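Side-chain contact in glycerol-3-phosphate dehydrogenase [NAD(+)] 1 (Saccharomyces cerevisiae, PDB 4FGW), which interconverts dihydroxyacetone phosphate and glycerol 3-phosphate with NAD(H), supplying the glycerol that yeast accumulates under hyperosmotic stress: residues V53-K58 with R224-V229. Numbering follows the deposited sequence.
Sequences VAENCK and RPYFHV
Asn56 on helix 44-59 faces Arg224 with their CA atoms 7.8 Å apart, where a type I turn from Arg224 to Phe227 leads into strand 227-232. Glu55 OE1 accepts two short hydrogen bonds. Arg224 NE reaches its anti lone pair at 2.7 Å, nearly in the guanidinium plane, as a salt bridge; Tyr226 OH donates from the syn side at 2.6 Å, tilted 23° from the carboxylate plane. Arg224 NH2 adds a weak bond. The Glu55 chain, extended beyond CG, crosses the arginine at about a right angle and lays CB over one guanidinium face. The bend at chi2 (-62°) brings Arg224 CD to 3.4 Å from Asn56 ND2, and that at chi3 (-64°) turns NE toward Glu55 OE1. Arg224 NH1 makes a weak 3.4 Å hydrogen bond to Asn56 OD1. Asn56 ND2 donates to the backbone oxygens of Leu221 and His223, its stronger tie. Lys51 pairs with Glu55 OE2. Shortening Arg224 to alanine is likely to cost Glu55 OE1 its charged mate, leaving the Tyr226 hydroxyl bond, and open a gap beside Asn56. With cationic partners at both oxygens, Glu55 is probably ionised, and its carboxylate ties the first helix of the Rossmann-type domain to the turn entering its last strand.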
# COMPACT_ATOMS: atom_id res chain seq x y z
N VAL A 53 -9.13 -26.55 3.39
CA VAL A 53 -9.08 -27.62 2.39
C VAL A 53 -10.18 -28.68 2.64
O VAL A 53 -10.87 -29.05 1.69
CB VAL A 53 -7.64 -28.19 2.27
CG1 VAL A 53 -7.62 -29.56 1.60
CG2 VAL A 53 -6.73 -27.22 1.53
N ALA A 54 -10.38 -29.12 3.91
CA ALA A 54 -11.42 -30.10 4.27
C ALA A 54 -12.84 -29.59 3.99
O ALA A 54 -13.71 -30.38 3.60
CB ALA A 54 -11.29 -30.53 5.72
N GLU A 55 -13.07 -28.28 4.18
CA GLU A 55 -14.34 -27.60 3.92
C GLU A 55 -14.66 -27.63 2.43
O GLU A 55 -15.81 -27.89 2.05
CB GLU A 55 -14.27 -26.14 4.41
CG GLU A 55 -14.54 -25.97 5.90
CD GLU A 55 -14.16 -24.61 6.47
OE1 GLU A 55 -14.04 -23.64 5.70
OE2 GLU A 55 -13.99 -24.53 7.71
N ASN A 56 -13.64 -27.39 1.58
CA ASN A 56 -13.76 -27.39 0.13
C ASN A 56 -13.88 -28.78 -0.49
O ASN A 56 -14.58 -28.92 -1.49
CB ASN A 56 -12.65 -26.57 -0.52
CG ASN A 56 -12.83 -25.08 -0.35
OD1 ASN A 56 -13.94 -24.54 -0.44
ND2 ASN A 56 -11.74 -24.38 -0.14
N CYS A 57 -13.23 -29.80 0.11
CA CYS A 57 -13.31 -31.19 -0.34
C CYS A 57 -14.74 -31.71 -0.18
O CYS A 57 -15.25 -32.38 -1.08
CB CYS A 57 -12.30 -32.08 0.39
SG CYS A 57 -10.58 -31.81 -0.11
N LYS A 58 -15.40 -31.32 0.93
CA LYS A 58 -16.81 -31.63 1.21
C LYS A 58 -17.71 -30.82 0.25
O LYS A 58 -18.76 -31.31 -0.16
CB LYS A 58 -17.14 -31.28 2.68
CG LYS A 58 -17.72 -32.44 3.48
CD LYS A 58 -19.25 -32.40 3.54
CE LYS A 58 -19.80 -33.53 4.38
NZ LYS A 58 -21.28 -33.59 4.33
N ARG A 224 -12.68 -19.61 0.02
CA ARG A 224 -13.76 -19.68 1.01
C ARG A 224 -14.43 -18.29 1.04
O ARG A 224 -13.76 -17.32 0.68
CB ARG A 224 -13.21 -20.02 2.42
CG ARG A 224 -12.46 -21.36 2.56
CD ARG A 224 -13.30 -22.60 2.26
NE ARG A 224 -14.41 -22.79 3.19
CZ ARG A 224 -15.69 -22.89 2.83
NH1 ARG A 224 -16.03 -22.82 1.55
NH2 ARG A 224 -16.63 -23.06 3.75
N PRO A 225 -15.70 -18.15 1.49
CA PRO A 225 -16.30 -16.80 1.56
C PRO A 225 -15.54 -15.84 2.49
O PRO A 225 -15.48 -14.63 2.23
CB PRO A 225 -17.73 -17.06 2.04
CG PRO A 225 -17.99 -18.52 1.72
CD PRO A 225 -16.66 -19.18 1.94
N TYR A 226 -14.91 -16.39 3.55
CA TYR A 226 -14.11 -15.67 4.54
C TYR A 226 -12.60 -15.65 4.17
O TYR A 226 -11.79 -15.09 4.92
CB TYR A 226 -14.31 -16.30 5.94
CG TYR A 226 -13.83 -17.74 6.05
CD1 TYR A 226 -12.50 -18.03 6.35
CD2 TYR A 226 -14.71 -18.80 5.89
CE1 TYR A 226 -12.05 -19.34 6.46
CE2 TYR A 226 -14.27 -20.12 6.00
CZ TYR A 226 -12.94 -20.39 6.29
OH TYR A 226 -12.50 -21.69 6.40
N PHE A 227 -12.22 -16.30 3.07
CA PHE A 227 -10.82 -16.40 2.66
C PHE A 227 -10.73 -16.32 1.14
O PHE A 227 -10.77 -17.35 0.46
CB PHE A 227 -10.23 -17.74 3.19
CG PHE A 227 -8.73 -17.92 3.12
CD1 PHE A 227 -7.87 -17.01 3.72
CD2 PHE A 227 -8.19 -19.07 2.56
CE1 PHE A 227 -6.49 -17.22 3.72
CE2 PHE A 227 -6.81 -19.28 2.56
CZ PHE A 227 -5.97 -18.36 3.16
N HIS A 228 -10.66 -15.08 0.62
CA HIS A 228 -10.62 -14.83 -0.83
C HIS A 228 -9.29 -15.27 -1.43
O HIS A 228 -8.23 -14.92 -0.92
CB HIS A 228 -10.93 -13.36 -1.15
CG HIS A 228 -12.38 -12.98 -1.03
ND1 HIS A 228 -13.30 -13.81 -0.41
CD2 HIS A 228 -13.01 -11.86 -1.44
CE1 HIS A 228 -14.46 -13.18 -0.49
NE2 HIS A 228 -14.33 -12.00 -1.09
N VAL A 229 -9.37 -16.07 -2.51
CA VAL A 229 -8.20 -16.61 -3.19
C VAL A 229 -8.07 -16.09 -4.61
O VAL A 229 -9.04 -16.10 -5.37
CB VAL A 229 -8.18 -18.18 -3.10
CG1 VAL A 229 -7.14 -18.80 -4.04
CG2 VAL A 229 -7.94 -18.64 -1.67